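PDB 7MQ5: universal stress protein from Pseudomonas aeruginosa UCBPP-PA14, which is of unknown function but belongs to the universal stress protein family and probably takes part in the bacterial stress response. Local coordinates for residues Ser9-Ile14 / His37-Val42; Val42-Arg47 / Thr69-Lys74. All blocks are in the same frame, centred on the assembly; numbering follows the deposited sequence. Where two conformers were deposited one is given.

Interaction 1. Residues Ser9-Ile14 / His37-Val42; sequences SILVVI and HLHLLV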
ATOM      1  N   SER A   9       2.272  14.640  -4.072  0.60 12.04           N
ATOM      2  CA  SER A   9       1.320  14.408  -5.184  0.60 11.82           C
ATOM      3  C   SER A   9       0.975  12.924  -5.230  0.60 10.71           C
ATOM      4  O   SER A   9       1.842  12.061  -4.952  0.60 11.41           O
ATOM      5  CB  SER A   9       1.783  14.955  -6.514  0.60 14.30           C
ATOM      6  OG  SER A   9       2.869  14.223  -7.043  0.60 18.01           O
ATOM      7  N   ILE A  10      -0.289  12.670  -5.522  1.00  9.56           N
ATOM      8  CA  ILE A  10      -0.852  11.306  -5.587  1.00  9.85           C
ATOM      9  C   ILE A  10      -1.398  11.060  -6.982  1.00  9.73           C
ATOM     10  O   ILE A  10      -2.175  11.901  -7.492  1.00 10.51           O
ATOM     11  CB  ILE A  10      -1.969  11.164  -4.543  1.00  9.94           C
ATOM     12  CG1 ILE A  10      -1.443  11.417  -3.129  1.00 11.08           C
ATOM     13  CG2 ILE A  10      -2.657   9.815  -4.673  1.00 10.59           C
ATOM     14  CD1 ILE A  10      -2.521  11.471  -2.077  1.00 12.39           C
ATOM     15  N   LEU A  11      -0.963   9.963  -7.589  0.70  8.64           N
ATOM     16  CA  LEU A  11      -1.546   9.524  -8.875  0.70  8.69           C
ATOM     17  C   LEU A  11      -2.799   8.698  -8.567  0.70  8.33           C
ATOM     18  O   LEU A  11      -2.697   7.681  -7.844  0.70  8.96           O
ATOM     19  CB  LEU A  11      -0.521   8.705  -9.655  0.70  9.10           C
ATOM     20  CG  LEU A  11      -0.995   8.216 -11.021  0.70  9.32           C
ATOM     21  CD1 LEU A  11      -1.303   9.392 -11.935  0.70  9.57           C
ATOM     22  CD2 LEU A  11       0.049   7.300 -11.642  0.70 10.05           C
ATOM     23  N   VAL A  12      -3.943   9.141  -9.082  1.00  8.42           N
ATOM     24  CA  VAL A  12      -5.236   8.452  -8.864  1.00  8.54           C
ATOM     25  C   VAL A  12      -5.654   7.818 -10.183  1.00  8.76           C
ATOM     26  O   VAL A  12      -5.900   8.555 -11.155  1.00  9.66           O
ATOM     27  CB  VAL A  12      -6.308   9.423  -8.354  1.00  9.90           C
ATOM     28  CG1 VAL A  12      -7.575   8.682  -7.977  1.00 11.17           C
ATOM     29  CG2 VAL A  12      -5.813  10.276  -7.196  1.00 11.53           C
ATOM     30  N   VAL A  13      -5.703   6.495 -10.224  1.00  8.82           N
ATOM     31  CA  VAL A  13      -6.154   5.790 -11.450  1.00  9.51           C
ATOM     32  C   VAL A  13      -7.682   5.802 -11.457  1.00 10.59           C
ATOM     33  O   VAL A  13      -8.297   5.228 -10.548  1.00 13.07           O
ATOM     34  CB  VAL A  13      -5.578   4.376 -11.505  1.00 11.56           C
ATOM     35  CG1 VAL A  13      -6.069   3.655 -12.752  1.00 13.86           C
ATOM     36  CG2 VAL A  13      -4.066   4.414 -11.458  1.00 12.91           C
ATOM     37  N   ILE A  14      -8.249   6.447 -12.468  1.00 10.96           N
ATOM     38  CA  ILE A  14      -9.718   6.615 -12.634  1.00 12.61           C
ATOM     39  C   ILE A  14     -10.216   5.617 -13.676  1.00 13.46           C
ATOM     40  O   ILE A  14      -9.699   5.621 -14.797  1.00 13.95           O
ATOM     41  CB  ILE A  14     -10.050   8.067 -13.063  1.00 14.16           C
ATOM     42  CG1 ILE A  14      -9.576   9.107 -12.042  1.00 15.42           C
ATOM     43  CG2 ILE A  14     -11.538   8.212 -13.365  1.00 15.74           C
ATOM     44  CD1 ILE A  14     -10.256   9.025 -10.691  1.00 17.21           C
ATOM     45  N   HIS A  37      -1.358  17.189  -3.787  1.00 10.76           N
ATOM     46  CA  HIS A  37      -1.926  17.393  -5.135  1.00 10.56           C
ATOM     47  C   HIS A  37      -2.481  16.053  -5.622  1.00 10.55           C
ATOM     48  O   HIS A  37      -1.892  15.004  -5.303  1.00 11.77           O
ATOM     49  CB  HIS A  37      -0.820  17.882  -6.062  1.00 10.79           C
ATOM     50  CG  HIS A  37      -1.295  18.057  -7.455  1.00 10.39           C
ATOM     51  ND1 HIS A  37      -1.999  19.175  -7.859  1.00 10.51           N
ATOM     52  CD2 HIS A  37      -1.202  17.249  -8.529  1.00 10.17           C
ATOM     53  CE1 HIS A  37      -2.321  19.028  -9.131  1.00 10.26           C
ATOM     54  NE2 HIS A  37      -1.848  17.860  -9.565  1.00 10.50           N
ATOM     55  N   LEU A  38      -3.598  16.095  -6.339  1.00  9.14           N
ATOM     56  CA  LEU A  38      -4.176  14.890  -6.969  1.00  9.31           C
ATOM     57  C   LEU A  38      -4.013  14.979  -8.484  1.00  9.45           C
ATOM     58  O   LEU A  38      -4.509  15.958  -9.087  1.00 10.46           O
ATOM     59  CB  LEU A  38      -5.662  14.770  -6.632  1.00 10.11           C
ATOM     60  CG  LEU A  38      -5.998  14.696  -5.142  1.00 11.45           C
ATOM     61  CD1 LEU A  38      -7.500  14.508  -4.952  1.00 13.30           C
ATOM     62  CD2 LEU A  38      -5.227  13.579  -4.448  1.00 11.82           C
ATOM     63  N   HIS A  39      -3.360  13.983  -9.082  1.00  9.03           N
ATOM     64  CA  HIS A  39      -3.298  13.856 -10.557  1.00  8.82           C
ATOM     65  C   HIS A  39      -4.193  12.690 -10.961  1.00  9.13           C
ATOM     66  O   HIS A  39      -3.899  11.536 -10.602  1.00  9.62           O
ATOM     67  CB  HIS A  39      -1.868  13.677 -11.040  1.00  9.18           C
ATOM     68  CG  HIS A  39      -1.786  13.640 -12.527  1.00  9.80           C
ATOM     69  ND1 HIS A  39      -2.004  14.768 -13.291  1.00 11.00           N
ATOM     70  CD2 HIS A  39      -1.521  12.633 -13.388  1.00 10.65           C
ATOM     71  CE1 HIS A  39      -1.864  14.447 -14.562  1.00 11.45           C
ATOM     72  NE2 HIS A  39      -1.569  13.145 -14.647  1.00 11.47           N
ATOM     73  N   LEU A  40      -5.273  12.994 -11.670  1.00  8.95           N
ATOM     74  CA  LEU A  40      -6.248  11.961 -12.084  1.00  9.26           C
ATOM     75  C   LEU A  40      -5.876  11.444 -13.471  1.00  9.56           C
ATOM     76  O   LEU A  40      -5.775  12.256 -14.411  1.00 11.47           O
ATOM     77  CB  LEU A  40      -7.660  12.549 -12.100  1.00 10.62           C
ATOM     78  CG  LEU A  40      -8.069  13.404 -10.903  1.00 12.76           C
ATOM     79  CD1 LEU A  40      -9.528  13.815 -11.009  1.00 15.33           C
ATOM     80  CD2 LEU A  40      -7.805  12.697  -9.586  1.00 13.31           C
ATOM     81  N   LEU A  41      -5.752  10.133 -13.599  1.00  9.10           N
ATOM     82  CA  LEU A  41      -5.320   9.523 -14.873  1.00  9.23           C
ATOM     83  C   LEU A  41      -6.360   8.520 -15.356  1.00  9.42           C
ATOM     84  O   LEU A  41      -6.729   7.614 -14.589  1.00 10.31           O
ATOM     85  CB  LEU A  41      -3.978   8.816 -14.663  1.00  9.64           C
ATOM     86  CG  LEU A  41      -3.498   7.933 -15.817  1.00 10.88           C
ATOM     87  CD1 LEU A  41      -3.148   8.777 -17.037  1.00 12.75           C
ATOM     88  CD2 LEU A  41      -2.325   7.060 -15.389  1.00 11.22           C
ATOM     89  N   VAL A  42      -6.772   8.665 -16.614  1.00 10.00           N
ATOM     90  CA  VAL A  42      -7.575   7.617 -17.300  1.00 10.52           C
ATOM     91  C   VAL A  42      -6.644   6.954 -18.320  1.00 10.53           C
ATOM     92  O   VAL A  42      -6.072   7.672 -19.146  1.00 11.30           O
ATOM     93  CB  VAL A  42      -8.848   8.167 -17.965  1.00 12.09           C
ATOM     94  CG1 VAL A  42      -9.530   7.086 -18.791  1.00 14.12           C
ATOM     95  CG2 VAL A  42      -9.804   8.749 -16.940  1.00 13.64           C
TER
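Ile10 and Val12 of one strand and His37, His39 and Leu41 of the next exchange backbone hydrogen bonds in parallel register. Strand 9-13 donates through Ile10 N to His37 O and through Val12 N to His39 O, the latter 2.8 Å long and nearly straight at 178°. It accepts at Ile10 O from His39 N (2.9 Å) and at Val12 O from Leu41 N. Ile14 N to Leu41 O (2.9 Å) carries the pairing one residue further. The short segment axes approach to 4.7 Å at 24°.

Side chains alternate between the two faces. On the face of Ile10, Val12, Leu38 and Leu40, paired residues lie side by side and point the same way: Leu40 CD2 sits 3.8 Å from Val12 CB, and Leu38 CD2 meets Ile10 CB at 4.1 Å. Ile14 reaches back across the register, its CG1 touching Leu40 CB at 3.9 Å, while its CB meets Val42 CG2. The face of Leu11 and His39 is mixed in character. With CG anti to the backbone N (chi1 -176°), the His39 side chain lies alongside Leu11, pointing the same way. Leu11 CD1 lies in the plane of the His39 ring, at its edge, 3.6 Å from His39 CD2. Both ring nitrogens of His39 are hydrogen-bonded, ND1 to Ser68 and NE2 to Glu84, which fixes the ring's rotation. His37 is likewise held, by Ser66 and Ser68.

Strand 9-13, helix 22-34 and strand 37-43 form a beta-alpha-beta unit. The helix covers the aliphatic face, with Ala27 against Val12 and Leu38, and Ile30 against Ile10. Helix 77-88 packs on the histidine face through Ile81 and Glu84, and strand 92-96 continues the sheet beyond strand 9-13.

Interaction 2. Residues Val42-Arg47 / Thr69-Lys74; sequences VCEKRR and TNQAWK
The C-terminal end of a parallel strand pair within a beta-alpha-beta unit, strand 37-43, helix 50-62 and strand 67-72, brings Val42 and Cys43 beside Gln71 and Ala72. Val42 N donates to Asn70 O (3.0 Å), and Ala72 N returns a bond to Val42 O at 3.1 Å. Glu44 N to Ala72 O is weak, with an N-H...O angle of only 133°, as the first strand gives way to loop.

There the Gln71 side chain takes over. CG is anti to the backbone N (chi1 179°) and the chain beyond is extended, carrying the amide to the loop 44-47. Gln71 NE2 donates twice: to Arg47 O at 2.7 Å, nearly in line with that carbonyl, and to Glu44 O at 3.0 Å, approaching from above the carbonyl plane. Both acceptors lie close to the amide plane, and OE1 accepts from His49 N, so three bonds hold the amide's orientation.

Glu44 braces the same loop from within. Arg47 grips the Glu44 carboxylate side-on in a salt bridge, Arg47 NE to Glu44 OE2 at 2.9 Å on the syn lone pair and NH1 to OE1, while Arg47 N also reaches OE2. Asp17 gives the guanidinium a second acidic partner. At the exposed border Trp73 presents its ring edge to the Cys43 backbone, CE3 to C 3.8 Å, and its CB meets Lys45 CB at 4.2 Å.

Helix 50-62 packs against Val42 through Leu53. Cys43 and Ala72 face helix 77-88, with Thr80 touching both, and strand 67-72 is the outermost strand at this end of the sheet.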
ATOM      1  N   VAL A  42      -6.772   8.665 -16.614  1.00 10.00           N
ATOM      2  CA  VAL A  42      -7.575   7.617 -17.300  1.00 10.52           C
ATOM      3  C   VAL A  42      -6.644   6.954 -18.320  1.00 10.53           C
ATOM      4  O   VAL A  42      -6.072   7.672 -19.146  1.00 11.30           O
ATOM      5  CB  VAL A  42      -8.848   8.167 -17.965  1.00 12.09           C
ATOM      6  CG1 VAL A  42      -9.530   7.086 -18.791  1.00 14.12           C
ATOM      7  CG2 VAL A  42      -9.804   8.749 -16.940  1.00 13.64           C
ATOM      8  N   CYS A  43      -6.525   5.634 -18.249  1.00 10.84           N
ATOM      9  CA  CYS A  43      -5.652   4.864 -19.162  1.00 11.77           C
ATOM     10  C   CYS A  43      -6.513   4.266 -20.275  1.00 11.72           C
ATOM     11  O   CYS A  43      -7.112   3.201 -20.065  1.00 13.74           O
ATOM     12  CB  CYS A  43      -4.917   3.764 -18.415  1.00 12.24           C
ATOM     13  SG  CYS A  43      -3.897   4.388 -17.062  1.00 13.93           S
ATOM     14  N   GLU A  44      -6.582   4.958 -21.410  1.00 12.11           N
ATOM     15  CA  GLU A  44      -7.411   4.490 -22.543  1.00 13.12           C
ATOM     16  C   GLU A  44      -7.023   5.277 -23.787  1.00 13.37           C
ATOM     17  O   GLU A  44      -6.673   6.464 -23.659  1.00 13.94           O
ATOM     18  CB  GLU A  44      -8.896   4.712 -22.256  1.00 13.20           C
ATOM     19  CG  GLU A  44      -9.801   4.197 -23.364  1.00 14.20           C
ATOM     20  CD  GLU A  44     -11.291   4.371 -23.138  1.00 14.01           C
ATOM     21  OE1 GLU A  44     -11.727   4.316 -21.965  1.00 15.37           O
ATOM     22  OE2 GLU A  44     -12.014   4.549 -24.145  1.00 16.22           O
ATOM     23  N   LYS A  45      -7.120   4.632 -24.942  1.00 14.84           N
ATOM     24  CA  LYS A  45      -6.827   5.310 -26.225  1.00 16.53           C
ATOM     25  C   LYS A  45      -8.116   5.760 -26.925  1.00 17.27           C
ATOM     26  O   LYS A  45      -8.145   6.894 -27.428  1.00 19.17           O
ATOM     27  CB  LYS A  45      -6.083   4.354 -27.161  1.00 18.45           C
ATOM     28  CG  LYS A  45      -5.686   4.943 -28.508  1.00 23.88           C
ATOM     29  CD  LYS A  45      -4.939   3.978 -29.405  1.00 27.92           C
ATOM     30  CE  LYS A  45      -5.800   2.848 -29.931  1.00 31.54           C
ATOM     31  NZ  LYS A  45      -5.054   1.966 -30.861  1.00 34.97           N
ATOM     32  N   ARG A  46      -9.164   4.931 -26.915  1.00 15.37           N
ATOM     33  CA  ARG A  46     -10.289   5.184 -27.860  1.00 15.98           C
ATOM     34  C   ARG A  46     -11.164   6.397 -27.514  1.00 16.87           C
ATOM     35  O   ARG A  46     -11.257   7.325 -28.356  1.00 18.87           O
ATOM     36  CB  ARG A  46     -11.180   3.945 -27.977  1.00 15.57           C
ATOM     37  CG  ARG A  46     -12.374   4.158 -28.901  1.00 16.88           C
ATOM     38  CD  ARG A  46     -13.160   2.897 -29.165  1.00 18.40           C
ATOM     39  NE  ARG A  46     -13.761   2.350 -27.966  1.00 18.42           N
ATOM     40  CZ  ARG A  46     -15.022   2.521 -27.578  1.00 17.80           C
ATOM     41  NH1 ARG A  46     -15.865   3.234 -28.303  1.00 19.86           N
ATOM     42  NH2 ARG A  46     -15.432   1.966 -26.450  1.00 19.95           N
ATOM     43  N   ARG A  47     -11.874   6.360 -26.394  1.00 15.76           N
ATOM     44  CA  ARG A  47     -12.864   7.441 -26.141  1.00 15.71           C
ATOM     45  C   ARG A  47     -12.178   8.713 -25.632  1.00 16.00           C
ATOM     46  O   ARG A  47     -11.178   8.615 -24.920  1.00 19.96           O
ATOM     47  CB  ARG A  47     -13.928   6.953 -25.160  1.00 15.94           C
ATOM     48  CG  ARG A  47     -14.772   5.815 -25.710  1.00 16.68           C
ATOM     49  CD  ARG A  47     -15.640   5.188 -24.645  1.00 17.38           C
ATOM     50  NE  ARG A  47     -14.815   4.592 -23.605  1.00 16.02           N
ATOM     51  CZ  ARG A  47     -15.283   3.979 -22.526  1.00 17.09           C
ATOM     52  NH1 ARG A  47     -14.454   3.467 -21.637  1.00 16.92           N
ATOM     53  NH2 ARG A  47     -16.585   3.890 -22.326  1.00 20.42           N
ATOM     54  N   THR A  69      -5.295  16.603 -14.463  1.00 10.31           N
ATOM     55  CA  THR A  69      -5.870  15.387 -15.079  1.00 10.73           C
ATOM     56  C   THR A  69      -5.140  15.083 -16.381  1.00 10.76           C
ATOM     57  O   THR A  69      -4.554  15.997 -17.012  1.00 12.10           O
ATOM     58  CB  THR A  69      -7.371  15.533 -15.394  1.00 12.38           C
ATOM     59  OG1 THR A  69      -7.557  16.493 -16.435  1.00 16.09           O
ATOM     60  CG2 THR A  69      -8.210  15.946 -14.206  1.00 13.33           C
ATOM     61  N   ASN A  70      -5.230  13.830 -16.784  1.00 10.60           N
ATOM     62  CA  ASN A  70      -4.688  13.440 -18.091  1.00 10.28           C
ATOM     63  C   ASN A  70      -5.292  12.107 -18.522  1.00 10.55           C
ATOM     64  O   ASN A  70      -5.676  11.300 -17.678  1.00 11.13           O
ATOM     65  CB  ASN A  70      -3.166  13.317 -18.071  1.00 11.55           C
ATOM     66  CG  ASN A  70      -2.566  13.248 -19.459  1.00 12.93           C
ATOM     67  OD1 ASN A  70      -3.061  13.869 -20.401  1.00 14.99           O
ATOM     68  ND2 ASN A  70      -1.478  12.517 -19.587  1.00 13.64           N
ATOM     69  N   GLN A  71      -5.359  11.930 -19.828  1.00 11.13           N
ATOM     70  CA  GLN A  71      -5.724  10.646 -20.441  1.00 11.49           C
ATOM     71  C   GLN A  71      -4.500  10.211 -21.244  1.00 11.62           C
ATOM     72  O   GLN A  71      -3.956  11.039 -21.983  1.00 13.61           O
ATOM     73  CB  GLN A  71      -6.957  10.780 -21.323  1.00 12.34           C
ATOM     74  CG  GLN A  71      -7.324   9.471 -21.987  1.00 13.27           C
ATOM     75  CD  GLN A  71      -8.594   9.545 -22.794  1.00 14.83           C
ATOM     76  OE1 GLN A  71      -9.351  10.514 -22.709  1.00 15.91           O
ATOM     77  NE2 GLN A  71      -8.837   8.499 -23.569  1.00 15.16           N
ATOM     78  N   ALA A  72      -4.075   8.966 -21.079  1.00 11.44           N
ATOM     79  CA  ALA A  72      -2.869   8.472 -21.766  1.00 12.23           C
ATOM     80  C   ALA A  72      -3.005   6.983 -22.050  1.00 12.27           C
ATOM     81  O   ALA A  72      -3.865   6.302 -21.459  1.00 12.73           O
ATOM     82  CB  ALA A  72      -1.662   8.728 -20.898  1.00 13.47           C
ATOM     83  N   TRP A  73      -2.158   6.506 -22.947  1.00 12.94           N
ATOM     84  CA  TRP A  73      -2.098   5.062 -23.237  1.00 13.67           C
ATOM     85  C   TRP A  73      -0.803   4.750 -23.958  1.00 15.43           C
ATOM     86  O   TRP A  73      -0.595   5.290 -25.060  1.00 17.67           O
ATOM     87  CB  TRP A  73      -3.268   4.553 -24.091  1.00 15.18           C
ATOM     88  CG  TRP A  73      -3.099   3.084 -24.308  1.00 16.20           C
ATOM     89  CD1 TRP A  73      -2.450   2.455 -25.332  1.00 17.30           C
ATOM     90  CD2 TRP A  73      -3.427   2.061 -23.357  1.00 15.15           C
ATOM     91  NE1 TRP A  73      -2.398   1.108 -25.100  1.00 18.36           N
ATOM     92  CE2 TRP A  73      -2.990   0.834 -23.895  1.00 17.25           C
ATOM     93  CE3 TRP A  73      -4.095   2.057 -22.125  1.00 14.78           C
ATOM     94  CZ2 TRP A  73      -3.198  -0.380 -23.236  1.00 16.69           C
ATOM     95  CZ3 TRP A  73      -4.296   0.857 -21.480  1.00 15.38           C
ATOM     96  CH2 TRP A  73      -3.847  -0.344 -22.024  1.00 16.71           C
ATOM     97  N   LYS A  74       0.040   3.934 -23.338  1.00 16.17           N
ATOM     98  CA  LYS A  74       1.178   3.407 -24.126  1.00 19.48           C
ATOM     99  C   LYS A  74       1.508   1.986 -23.646  1.00 18.83           C
ATOM    100  O   LYS A  74       1.791   1.783 -22.454  1.00 19.50           O
ATOM    101  CB  LYS A  74       2.380   4.355 -24.148  1.00 24.00           C
ATOM    102  CG  LYS A  74       3.476   3.941 -25.125  1.00 29.11           C
ATOM    103  CD  LYS A  74       4.660   4.880 -25.196  1.00 32.43           C
ATOM    104  CE  LYS A  74       5.729   4.396 -26.153  1.00 39.43           C
ATOM    105  NZ  LYS A  74       6.228   3.049 -25.785  1.00 43.51           N
TER

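In the fold
Strand 37-43 serves both contacts: it pairs with strand 9-13 in interaction 1 and with edge strand 67-72 in interaction 2, passing through Val42, which belongs to both. The centres lie about 12 Å apart, and Leu40 O to Asn70 N, at 2.9 Å, is a probable hydrogen bond between the two. Interaction 1 is buried, with 571 Å² covered, and combines regular backbone pairing with aliphatic packing on one face and hydrogen-bonded histidines on the other. Interaction 2 lies at the surface and covers 389 Å²; its backbone pairing is short and is supplemented by side-chain amide and carboxylate bonds that order a loop. Two successive beta-alpha-beta units thus share a strand.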